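Local coordinates for mitogen-activated protein kinase kinase kinase 7 interacting protein 1 (Anopheles gambiae, PDB 2IRM) that probably acts as an adapter that binds the TAK1 kinase and triggers its autophosphorylation, and carries a domain of the PP2C phosphatase fold, at residues E36-K40 and L56-V62; D87-K91 and S165-L169; F218-Y224 and N242-S246; A281-I285 and I322-H326. All coordinates share one frame; numbering follows the deposited sequence.

How the interactions relate
The four contacts follow one another along the chain, so none nests or crosses. Interaction 1 joins the open end of the hairpin of strands 39-45 and 50-59. Interaction 2 spans a longer stretch, from the start of helix 87-108 to strand 166-172. Both reach the same antiparallel sheet, with centres about 27 Å apart. Interaction 3 closes a mostly irregular excursion that includes strand 229-230 and helix 232-235. Interaction 4 then brings helix 276-285 against helix 311-334. Interactions 3 and 4 lie across the chain's centre from interaction 2. Together they join a sheet, a helix on it, a loop region and a helix pair.

Interaction 1: E36-K40 and L56-V62; sequences ESRDK and LSGHNGV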
loop_
_atom_site.group_PDB
_atom_site.type_symbol
_atom_site.label_atom_id
_atom_site.label_comp_id
_atom_site.label_asym_id
_atom_site.label_seq_id
_atom_site.Cartn_x
_atom_site.Cartn_y
_atom_site.Cartn_z
ATOM N N GLU A 36 1.360 -6.693 16.209
ATOM C CA GLU A 36 1.173 -5.419 15.554
ATOM C C GLU A 36 0.795 -5.636 14.095
ATOM O O GLU A 36 1.520 -6.311 13.364
ATOM C CB GLU A 36 2.494 -4.633 15.620
ATOM C CG GLU A 36 3.783 -5.497 15.846
ATOM C CD GLU A 36 4.306 -6.240 14.597
ATOM O OE1 GLU A 36 4.529 -5.587 13.542
ATOM O OE2 GLU A 36 4.524 -7.475 14.681
ATOM N N SER A 37 -0.342 -5.091 13.666
ATOM C CA SER A 37 -0.575 -4.932 12.228
ATOM C C SER A 37 0.228 -3.731 11.785
ATOM O O SER A 37 0.349 -2.749 12.523
ATOM C CB SER A 37 -2.052 -4.713 11.896
ATOM O OG SER A 37 -2.276 -4.783 10.495
ATOM N N ARG A 38 0.800 -3.822 10.594
ATOM C CA ARG A 38 1.518 -2.700 10.009
ATOM C C ARG A 38 0.625 -1.950 9.010
ATOM O O ARG A 38 0.970 -0.862 8.560
ATOM C CB ARG A 38 2.811 -3.184 9.342
ATOM C CG ARG A 38 3.860 -3.761 10.297
ATOM C CD ARG A 38 4.963 -2.744 10.567
ATOM N NE ARG A 38 6.070 -3.281 11.367
ATOM C CZ ARG A 38 7.103 -3.961 10.874
ATOM N NH1 ARG A 38 7.183 -4.220 9.575
ATOM N NH2 ARG A 38 8.059 -4.389 11.683
ATOM N N ASP A 39 -0.519 -2.540 8.670
ATOM C CA ASP A 39 -1.509 -1.897 7.815
ATOM C C ASP A 39 -2.463 -0.999 8.611
ATOM O O ASP A 39 -3.054 -1.417 9.617
ATOM C CB ASP A 39 -2.326 -2.949 7.070
ATOM C CG ASP A 39 -1.674 -3.417 5.772
ATOM O OD1 ASP A 39 -0.597 -2.909 5.369
ATOM O OD2 ASP A 39 -2.267 -4.317 5.138
ATOM N N LYS A 40 -2.625 0.236 8.149
ATOM C CA LYS A 40 -3.582 1.162 8.758
ATOM C C LYS A 40 -4.683 1.539 7.767
ATOM O O LYS A 40 -4.411 1.891 6.619
ATOM C CB LYS A 40 -2.870 2.394 9.321
ATOM C CG LYS A 40 -1.960 2.074 10.512
ATOM C CD LYS A 40 -2.769 1.820 11.790
ATOM C CE LYS A 40 -2.046 0.918 12.775
ATOM N NZ LYS A 40 -3.006 0.275 13.726
ATOM N N LEU A 56 -2.911 2.341 4.386
ATOM C CA LEU A 56 -1.528 2.745 4.463
ATOM C C LEU A 56 -0.724 1.584 4.988
ATOM O O LEU A 56 -0.939 1.131 6.126
ATOM C CB LEU A 56 -1.373 3.972 5.349
ATOM C CG LEU A 56 -1.818 5.192 4.559
ATOM C CD1 LEU A 56 -3.285 5.502 4.843
ATOM C CD2 LEU A 56 -0.924 6.363 4.890
ATOM N N SER A 57 0.178 1.087 4.144
ATOM C CA SER A 57 0.964 -0.083 4.482
ATOM C C SER A 57 2.305 0.339 5.005
ATOM O O SER A 57 3.118 0.870 4.270
ATOM C CB SER A 57 1.117 -0.975 3.266
ATOM O OG SER A 57 -0.128 -1.563 2.933
ATOM N N GLY A 58 2.523 0.121 6.293
ATOM C CA GLY A 58 3.784 0.489 6.918
ATOM C C GLY A 58 4.880 -0.487 6.531
ATOM O O GLY A 58 4.649 -1.701 6.497
ATOM N N HIS A 59 6.063 0.047 6.228
ATOM C CA HIS A 59 7.235 -0.771 5.924
ATOM C C HIS A 59 8.306 -0.704 7.015
ATOM O O HIS A 59 8.778 0.380 7.373
ATOM C CB HIS A 59 7.810 -0.372 4.570
ATOM C CG HIS A 59 6.857 -0.584 3.442
ATOM N ND1 HIS A 59 6.441 0.440 2.616
ATOM C CD2 HIS A 59 6.208 -1.699 3.025
ATOM C CE1 HIS A 59 5.588 -0.039 1.727
ATOM N NE2 HIS A 59 5.432 -1.335 1.951
ATOM N N ASN A 60 8.688 -1.870 7.528
ATOM C CA ASN A 60 9.650 -1.983 8.637
ATOM C C ASN A 60 9.193 -1.280 9.909
ATOM O O ASN A 60 9.925 -1.239 10.899
ATOM C CB ASN A 60 11.042 -1.473 8.250
ATOM C CG ASN A 60 11.491 -1.977 6.902
ATOM O OD1 ASN A 60 11.684 -3.180 6.703
ATOM N ND2 ASN A 60 11.667 -1.056 5.960
ATOM N N GLY A 61 7.986 -0.728 9.880
ATOM C CA GLY A 61 7.454 -0.015 11.022
ATOM C C GLY A 61 6.061 0.510 10.770
ATOM O O GLY A 61 5.643 0.681 9.621
ATOM N N VAL A 62 5.355 0.777 11.863
ATOM C CA VAL A 62 3.979 1.252 11.819
ATOM C C VAL A 62 3.911 2.771 12.026
ATOM O O VAL A 62 2.952 3.426 11.604
ATOM C CB VAL A 62 3.124 0.496 12.860
ATOM C CG1 VAL A 62 3.652 0.742 14.278
ATOM C CG2 VAL A 62 1.650 0.832 12.727
#
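K40 and L56 pair through their backbones in the antiparallel beta hairpin of strands 39-45 and 50-59, part of one sheet of the PP2C fold, and just before strand 39-45 R38 O accepts from G58 N at 2.9 Å. K40 N reaches L56 O at 2.8 Å, and L56 N returns to K40 O at 2.7 Å. D39 and S57 form the adjoining non-hydrogen-bonded pair. The side chains of D39 and S57 share a sheet face. S57 OG donates to D39 OD1 at 2.8 Å, from above the carboxylate plane. D39 OD2 also bonds T349 OG1 on strand 344-354, so the pair links the two sheets. K40 and L56 point to the other face, where helix 63-75 lies. The sequence SGHNG, at the end of strand 50-59 and in the turn after it, probably corresponds to the DGHGG motif of active PP2C enzymes. R38 bends at chi2 (-102°), which lays its guanidinium over the turn at N60 and G61, with N60 C 3.5 Å above the guanidinium plane. E36 OE1 is 3.5 Å from R38 NE but well out of that plane, a salt bridge of charges alone. Just past G61, V62 CG2 touches K40 CE at 3.7 Å.

Interaction 2: D87-K91 and S165-L169; sequences DEAVK and SHLYL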
loop_
_atom_site.group_PDB
_atom_site.type_symbol
_atom_site.label_atom_id
_atom_site.label_comp_id
_atom_site.label_asym_id
_atom_site.label_seq_id
_atom_site.Cartn_x
_atom_site.Cartn_y
_atom_site.Cartn_z
ATOM N N ASP A 87 -12.277 19.912 -9.973
ATOM C CA ASP A 87 -11.565 18.657 -9.754
ATOM C C ASP A 87 -10.068 18.909 -9.568
ATOM O O ASP A 87 -9.437 18.283 -8.722
ATOM C CB ASP A 87 -11.808 17.692 -10.925
ATOM C CG ASP A 87 -13.296 17.464 -11.218
ATOM O OD1 ASP A 87 -13.630 16.379 -11.742
ATOM O OD2 ASP A 87 -14.133 18.359 -10.939
ATOM N N GLU A 88 -9.519 19.842 -10.350
ATOM C CA GLU A 88 -8.108 20.241 -10.263
ATOM C C GLU A 88 -7.735 20.741 -8.878
ATOM O O GLU A 88 -6.658 20.424 -8.373
ATOM C CB GLU A 88 -7.778 21.329 -11.289
ATOM C CG GLU A 88 -7.498 20.819 -12.700
ATOM C CD GLU A 88 -8.750 20.330 -13.420
ATOM O OE1 GLU A 88 -9.636 21.167 -13.727
ATOM O OE2 GLU A 88 -8.833 19.103 -13.675
ATOM N N ALA A 89 -8.624 21.531 -8.278
ATOM C CA ALA A 89 -8.405 22.053 -6.932
ATOM C C ALA A 89 -8.450 20.952 -5.874
ATOM O O ALA A 89 -7.634 20.943 -4.955
ATOM C CB ALA A 89 -9.404 23.145 -6.614
ATOM N N VAL A 90 -9.393 20.023 -6.012
ATOM C CA VAL A 90 -9.486 18.872 -5.109
ATOM C C VAL A 90 -8.266 17.960 -5.232
ATOM O O VAL A 90 -7.778 17.450 -4.236
ATOM C CB VAL A 90 -10.774 18.064 -5.349
ATOM C CG1 VAL A 90 -10.811 16.827 -4.461
ATOM C CG2 VAL A 90 -11.993 18.934 -5.098
ATOM N N LYS A 91 -7.788 17.759 -6.456
ATOM C CA LYS A 91 -6.551 17.027 -6.696
ATOM C C LYS A 91 -5.389 17.731 -6.001
ATOM O O LYS A 91 -4.629 17.106 -5.274
ATOM C CB LYS A 91 -6.267 16.897 -8.200
ATOM C CG LYS A 91 -7.154 15.890 -8.939
ATOM C CD LYS A 91 -7.263 16.195 -10.442
ATOM C CE LYS A 91 -6.178 15.498 -11.246
ATOM N NZ LYS A 91 -6.460 15.554 -12.703
ATOM N N SER A 165 -20.451 12.353 -5.581
ATOM C CA SER A 165 -20.573 11.664 -6.876
ATOM C C SER A 165 -19.287 11.675 -7.721
ATOM O O SER A 165 -19.319 11.399 -8.928
ATOM C CB SER A 165 -21.771 12.202 -7.683
ATOM O OG SER A 165 -22.987 12.061 -6.961
ATOM N N HIS A 166 -18.164 11.981 -7.080
ATOM C CA HIS A 166 -16.874 12.031 -7.758
ATOM C C HIS A 166 -15.821 11.276 -6.959
ATOM O O HIS A 166 -15.682 11.473 -5.746
ATOM C CB HIS A 166 -16.414 13.477 -7.958
ATOM C CG HIS A 166 -17.035 14.164 -9.136
ATOM N ND1 HIS A 166 -16.813 13.760 -10.435
ATOM C CD2 HIS A 166 -17.840 15.251 -9.211
ATOM C CE1 HIS A 166 -17.470 14.559 -11.259
ATOM N NE2 HIS A 166 -18.101 15.472 -10.542
ATOM N N LEU A 167 -15.078 10.419 -7.647
ATOM C CA LEU A 167 -14.037 9.634 -7.016
ATOM C C LEU A 167 -12.665 10.188 -7.362
ATOM O O LEU A 167 -12.346 10.396 -8.531
ATOM C CB LEU A 167 -14.145 8.174 -7.449
ATOM C CG LEU A 167 -12.944 7.262 -7.195
ATOM C CD1 LEU A 167 -12.710 7.053 -5.704
ATOM C CD2 LEU A 167 -13.160 5.937 -7.905
ATOM N N TYR A 168 -11.865 10.426 -6.330
ATOM C CA TYR A 168 -10.509 10.919 -6.490
ATOM C C TYR A 168 -9.605 9.893 -5.873
ATOM O O TYR A 168 -9.976 9.255 -4.890
ATOM C CB TYR A 168 -10.347 12.250 -5.769
ATOM C CG TYR A 168 -11.146 13.353 -6.401
ATOM C CD1 TYR A 168 -12.518 13.473 -6.168
ATOM C CD2 TYR A 168 -10.540 14.275 -7.248
ATOM C CE1 TYR A 168 -13.264 14.482 -6.762
ATOM C CE2 TYR A 168 -11.279 15.294 -7.843
ATOM C CZ TYR A 168 -12.639 15.388 -7.594
ATOM O OH TYR A 168 -13.369 16.387 -8.184
ATOM N N LEU A 169 -8.420 9.725 -6.435
ATOM C CA LEU A 169 -7.547 8.657 -5.987
ATOM C C LEU A 169 -6.096 9.107 -5.948
ATOM O O LEU A 169 -5.533 9.524 -6.958
ATOM C CB LEU A 169 -7.726 7.437 -6.897
ATOM C CG LEU A 169 -7.183 6.055 -6.500
ATOM C CD1 LEU A 169 -5.680 5.934 -6.778
ATOM C CD2 LEU A 169 -7.505 5.681 -5.054
#
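Y168 meets D87, V90 and K91 where the first turn of helix 87-108 packs on strand 166-172. This is a helix-on-sheet contact of the PP2C fold. The short axes approach to 9.9 Å, and their directions differ by 37°.

The apolar contacts centre on the Y168 ring. V90 CG1 sits over the middle of one face, 3.7 Å from the ring centroid and 9° off its normal, a CH-pi contact. The torsion of V90 places CG1 anti to the backbone N (chi1 177°), which carries this methyl out over the ring. L81 and C84 also touch V90. K91 takes a different side of the tyrosine: its CG lies at the ring edge, 4.1 Å from Y168 CD2. The K91 side chain also touches I258 on strand 257-263.

The polar atoms come close without bonding. Y168 OH is 3.5 Å from D87 OD2, but the geometry does not suit a hydrogen bond. D87 O is used inside the helix, where K91 N bonds to it at 2.9 Å.

H166 stands on the same face of the strand as Y168, while L167 between them turns to the other face and meets A160 and I162. D87 OD1 lies over one face of the H166 ring, nearer its rim than its centre. The carboxylate could favour a protonated histidine, though the charge is not seen. The nearest approach of these two side chains is 4.3 Å, from D87 OD1 to H166 CE1.

Interaction 3: F218-Y224 and N242-S246; sequences FEGVPLY and NFLSS
F243 directs the edge of its ring at the faces of two others, F218 and Y224. With F218 the stack is an offset edge-to-face one, the planes at 86° and the centroids 6.0 Å apart. The closest atoms of that pair are F218 CD2 and F243 CE2, at 4.0 Å. With Y224 the stack is edge-to-face, the planes at 82° and the centroids 5.9 Å apart. V221 adds an aliphatic contact, its CG1 lying 3.9 Å from F243 CE2.

The three rings form an aromatic cluster near the surface. Both segments are loops, between helix 202-209 and strand 257-263. This region probably corresponds to the flap of PP2C phosphatases. P222 and L223 touch R280 of helix 276-285, which brings the loop against the helical part of the fold.

L244 fills in beside the cluster with its two methyl groups. Its CD2 is 4.2 Å from F218 CE2, and its CD1 is 3.8 Å from Y224 OH. L244 and Y224 reach for each other from opposite directions. Y224 carries CG anti to its backbone nitrogen (chi1 -160°), which sends the ring toward F243 and L244. Its hydroxyl is hydrogen-bonded to N231 ND2. The backbone of F243 is held inside its own loop, F243 N donating to S245 OG at 3.3 Å.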
loop_
_atom_site.group_PDB
_atom_site.type_symbol
_atom_site.label_atom_id
_atom_site.label_comp_id
_atom_site.label_asym_id
_atom_site.label_seq_id
_atom_site.Cartn_x
_atom_site.Cartn_y
_atom_site.Cartn_z
ATOM N N PHE A 218 17.970 -6.457 -6.030
ATOM C CA PHE A 218 16.725 -6.649 -5.280
ATOM C C PHE A 218 16.365 -8.114 -4.962
ATOM O O PHE A 218 15.229 -8.404 -4.583
ATOM C CB PHE A 218 15.558 -5.945 -5.987
ATOM C CG PHE A 218 15.724 -4.461 -6.099
ATOM C CD1 PHE A 218 16.274 -3.895 -7.243
ATOM C CD2 PHE A 218 15.333 -3.624 -5.061
ATOM C CE1 PHE A 218 16.432 -2.518 -7.355
ATOM C CE2 PHE A 218 15.495 -2.251 -5.160
ATOM C CZ PHE A 218 16.050 -1.698 -6.315
ATOM N N GLU A 219 17.324 -9.029 -5.105
ATOM C CA GLU A 219 17.128 -10.422 -4.673
ATOM C C GLU A 219 16.938 -10.441 -3.169
ATOM O O GLU A 219 17.551 -9.652 -2.452
ATOM C CB GLU A 219 18.323 -11.311 -5.042
ATOM C CG GLU A 219 18.536 -11.501 -6.543
ATOM C CD GLU A 219 19.418 -12.704 -6.876
ATOM O OE1 GLU A 219 19.444 -13.680 -6.084
ATOM O OE2 GLU A 219 20.081 -12.686 -7.943
ATOM N N GLY A 220 16.070 -11.318 -2.686
ATOM C CA GLY A 220 15.891 -11.466 -1.246
ATOM C C GLY A 220 15.076 -10.368 -0.591
ATOM O O GLY A 220 14.546 -10.571 0.501
ATOM N N VAL A 221 14.985 -9.205 -1.234
ATOM C CA VAL A 221 14.105 -8.134 -0.753
ATOM C C VAL A 221 12.706 -8.244 -1.372
ATOM O O VAL A 221 12.530 -7.991 -2.559
ATOM C CB VAL A 221 14.755 -6.678 -0.828
ATOM C CG1 VAL A 221 15.966 -6.630 -1.737
ATOM C CG2 VAL A 221 13.743 -5.608 -1.192
ATOM N N PRO A 222 11.708 -8.612 -0.541
ATOM C CA PRO A 222 10.345 -8.989 -0.946
ATOM C C PRO A 222 9.766 -8.208 -2.136
ATOM O O PRO A 222 9.836 -8.705 -3.259
ATOM C CB PRO A 222 9.526 -8.777 0.339
ATOM C CG PRO A 222 10.493 -9.140 1.435
ATOM C CD PRO A 222 11.860 -8.668 0.933
ATOM N N LEU A 223 9.215 -7.026 -1.881
ATOM C CA LEU A 223 8.488 -6.282 -2.904
ATOM C C LEU A 223 8.764 -4.786 -2.794
ATOM O O LEU A 223 7.843 -3.986 -2.626
ATOM C CB LEU A 223 6.986 -6.550 -2.795
ATOM C CG LEU A 223 6.169 -6.357 -4.074
ATOM C CD1 LEU A 223 4.845 -5.672 -3.769
ATOM C CD2 LEU A 223 6.960 -5.568 -5.105
ATOM N N TYR A 224 10.036 -4.416 -2.890
ATOM C CA TYR A 224 10.474 -3.074 -2.535
ATOM C C TYR A 224 9.703 -2.002 -3.302
ATOM O O TYR A 224 9.705 -1.975 -4.534
ATOM C CB TYR A 224 11.959 -2.941 -2.805
ATOM C CG TYR A 224 12.603 -1.824 -2.066
ATOM C CD1 TYR A 224 12.878 -1.942 -0.712
ATOM C CD2 TYR A 224 12.961 -0.652 -2.719
ATOM C CE1 TYR A 224 13.481 -0.920 -0.015
ATOM C CE2 TYR A 224 13.570 0.385 -2.031
ATOM C CZ TYR A 224 13.821 0.240 -0.679
ATOM O OH TYR A 224 14.420 1.250 0.027
ATOM N N ASN A 242 24.014 -0.853 2.077
ATOM C CA ASN A 242 24.220 -1.985 1.183
ATOM C C ASN A 242 22.993 -2.228 0.310
ATOM O O ASN A 242 21.882 -2.386 0.815
ATOM C CB ASN A 242 24.397 -3.041 2.275
ATOM C CG ASN A 242 23.081 -3.459 2.900
ATOM O OD1 ASN A 242 22.410 -2.660 3.554
ATOM N ND2 ASN A 242 22.705 -4.717 2.703
ATOM N N PHE A 243 23.203 -2.258 -1.002
ATOM C CA PHE A 243 22.233 -2.845 -1.920
ATOM C C PHE A 243 21.189 -1.825 -2.360
ATOM O O PHE A 243 20.246 -2.158 -3.078
ATOM C CB PHE A 243 21.401 -3.915 -1.208
ATOM C CG PHE A 243 19.956 -3.541 -1.032
ATOM C CD1 PHE A 243 19.463 -3.199 0.216
ATOM C CD2 PHE A 243 19.093 -3.532 -2.115
ATOM C CE1 PHE A 243 18.135 -2.854 0.381
ATOM C CE2 PHE A 243 17.764 -3.189 -1.956
ATOM C CZ PHE A 243 17.284 -2.849 -0.707
ATOM N N LEU A 244 21.364 -0.582 -1.926
ATOM C CA LEU A 244 20.798 0.562 -2.632
ATOM C C LEU A 244 22.018 1.392 -3.020
ATOM O O LEU A 244 21.892 2.443 -3.646
ATOM C CB LEU A 244 19.851 1.395 -1.765
ATOM C CG LEU A 244 18.354 1.134 -1.953
ATOM C CD1 LEU A 244 17.566 2.431 -1.850
ATOM C CD2 LEU A 244 18.092 0.445 -3.283
ATOM N N SER A 245 23.198 0.910 -2.644
ATOM C CA SER A 245 24.405 1.764 -2.590
ATOM C C SER A 245 25.138 1.985 -3.920
ATOM O O SER A 245 25.878 2.966 -4.068
ATOM C CB SER A 245 25.381 1.293 -1.501
ATOM O OG SER A 245 25.605 -0.107 -1.561
ATOM N N SER A 246 24.927 1.095 -4.889
ATOM C CA SER A 246 25.530 1.268 -6.215
ATOM C C SER A 246 24.894 2.406 -7.017
ATOM O O SER A 246 25.514 2.924 -7.939
ATOM C CB SER A 246 25.506 -0.038 -7.015
ATOM O OG SER A 246 24.182 -0.508 -7.207
#

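Interaction 4: A281-I285 and I322-H326; sequences ALHEI and IVQAH
I285 fits into a hollow on the second helix formed by I322, A325 and H326. The contact is a helix-helix packing of the PP2C fold, between helix 276-285 and helix 311-334. The short axes are 9.6 Å apart and cross at 43°. V323, on another side of helix 311-334, rests on strand 344-354, so helix 311-334 lies against that sheet.

The two branches of I285 divide the hollow. Its CD1 meets I322 CG2 at 3.8 Å and A325 CB at 4.1 Å. Its CG2 turns the other way and comes 3.5 Å from H326 CA. I285 crosses both I322 and H326 at about a right angle. L297 and M300 of helix 292-304 also touch I322.

The return bump is the H326 ring. It enters a hollow lined by A281, E284 and I285. The ring reaches there because its CG is anti to the backbone N (chi1 -168°). A281 CB closes on H326 CD2 at 3.7 Å, and the small alanine lets the ring come near the helix backbone. I285 CG2 lies obliquely to the ring.

A polar bond finishes the fit. Both ring nitrogens have partners, which fixes the ring's rotation: ND1 bonds Y25 OH and NE2 bonds E284. E284 OE2 forms a salt bridge with R280, which may offset some of the carboxylate's charge. H326 NE2 donates to E284 OE1 at 2.9 Å, reaching the oxygen on its anti side but tilted out of the carboxylate plane, with an angle of 158° at the hydrogen.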
loop_
_atom_site.group_PDB
_atom_site.type_symbol
_atom_site.label_atom_id
_atom_site.label_comp_id
_atom_site.label_asym_id
_atom_site.label_seq_id
_atom_site.Cartn_x
_atom_site.Cartn_y
_atom_site.Cartn_z
ATOM N N ALA A 281 1.369 -10.923 -1.995
ATOM C CA ALA A 281 0.823 -12.284 -1.985
ATOM C C ALA A 281 0.277 -12.704 -3.336
ATOM O O ALA A 281 0.649 -13.755 -3.848
ATOM C CB ALA A 281 -0.244 -12.428 -0.923
ATOM N N LEU A 282 -0.599 -11.878 -3.904
ATOM C CA LEU A 282 -1.146 -12.112 -5.241
ATOM C C LEU A 282 -0.078 -12.390 -6.308
ATOM O O LEU A 282 -0.216 -13.322 -7.084
ATOM C CB LEU A 282 -2.021 -10.935 -5.683
ATOM C CG LEU A 282 -3.535 -11.067 -5.529
ATOM C CD1 LEU A 282 -4.217 -9.723 -5.744
ATOM C CD2 LEU A 282 -4.067 -12.094 -6.515
ATOM N N HIS A 283 0.982 -11.587 -6.333
ATOM C CA HIS A 283 2.030 -11.700 -7.345
ATOM C C HIS A 283 2.865 -12.956 -7.172
ATOM O O HIS A 283 3.382 -13.512 -8.147
ATOM C CB HIS A 283 2.932 -10.468 -7.294
ATOM C CG HIS A 283 4.190 -10.595 -8.101
ATOM N ND1 HIS A 283 5.447 -10.457 -7.546
ATOM C CD2 HIS A 283 4.384 -10.844 -9.418
ATOM C CE1 HIS A 283 6.362 -10.606 -8.488
ATOM N NE2 HIS A 283 5.743 -10.844 -9.633
ATOM N N GLU A 284 3.004 -13.384 -5.924
ATOM C CA GLU A 284 3.753 -14.586 -5.603
ATOM C C GLU A 284 2.980 -15.853 -5.968
ATOM O O GLU A 284 3.584 -16.895 -6.234
ATOM C CB GLU A 284 4.186 -14.570 -4.136
ATOM C CG GLU A 284 5.434 -13.722 -3.923
ATOM C CD GLU A 284 5.584 -13.167 -2.521
ATOM O OE1 GLU A 284 4.623 -13.238 -1.728
ATOM O OE2 GLU A 284 6.673 -12.642 -2.211
ATOM N N ILE A 285 1.655 -15.757 -6.014
ATOM C CA ILE A 285 0.820 -16.900 -6.388
ATOM C C ILE A 285 0.196 -16.768 -7.774
ATOM O O ILE A 285 -0.498 -17.676 -8.222
ATOM C CB ILE A 285 -0.288 -17.203 -5.330
ATOM C CG1 ILE A 285 -1.234 -16.017 -5.142
ATOM C CG2 ILE A 285 0.337 -17.567 -4.002
ATOM C CD1 ILE A 285 -2.210 -16.186 -3.992
ATOM N N ILE A 322 -6.979 -16.400 -0.316
ATOM C CA ILE A 322 -5.664 -16.033 -0.818
ATOM C C ILE A 322 -4.541 -16.438 0.114
ATOM O O ILE A 322 -3.584 -17.066 -0.317
ATOM C CB ILE A 322 -5.555 -14.527 -1.040
ATOM C CG1 ILE A 322 -6.511 -14.075 -2.131
ATOM C CG2 ILE A 322 -4.142 -14.145 -1.419
ATOM C CD1 ILE A 322 -6.740 -12.572 -2.126
ATOM N N VAL A 323 -4.654 -16.072 1.386
ATOM C CA VAL A 323 -3.571 -16.295 2.348
ATOM C C VAL A 323 -3.168 -17.767 2.471
ATOM O O VAL A 323 -1.999 -18.081 2.719
ATOM C CB VAL A 323 -3.911 -15.731 3.738
ATOM C CG1 VAL A 323 -4.081 -14.231 3.668
ATOM C CG2 VAL A 323 -5.159 -16.387 4.310
ATOM N N GLN A 324 -4.147 -18.655 2.298
ATOM C CA GLN A 324 -3.883 -20.080 2.272
ATOM C C GLN A 324 -3.588 -20.576 0.862
ATOM O O GLN A 324 -2.891 -21.573 0.698
ATOM C CB GLN A 324 -5.025 -20.868 2.902
ATOM C CG GLN A 324 -4.957 -20.907 4.418
ATOM C CD GLN A 324 -5.429 -22.234 4.981
ATOM O OE1 GLN A 324 -5.198 -23.290 4.392
ATOM N NE2 GLN A 324 -6.093 -22.186 6.134
ATOM N N ALA A 325 -4.110 -19.886 -0.151
ATOM C CA ALA A 325 -3.666 -20.116 -1.523
ATOM C C ALA A 325 -2.184 -19.782 -1.586
ATOM O O ALA A 325 -1.428 -20.398 -2.333
ATOM C CB ALA A 325 -4.450 -19.260 -2.502
ATOM N N HIS A 326 -1.780 -18.812 -0.766
ATOM C CA HIS A 326 -0.395 -18.368 -0.680
ATOM C C HIS A 326 0.462 -19.392 0.052
ATOM O O HIS A 326 1.534 -19.750 -0.424
ATOM C CB HIS A 326 -0.309 -16.994 0.004
ATOM C CG HIS A 326 1.029 -16.328 -0.122
ATOM N ND1 HIS A 326 1.961 -16.329 0.894
ATOM C CD2 HIS A 326 1.587 -15.631 -1.141
ATOM C CE1 HIS A 326 3.034 -15.664 0.505
ATOM N NE2 HIS A 326 2.834 -15.231 -0.726
#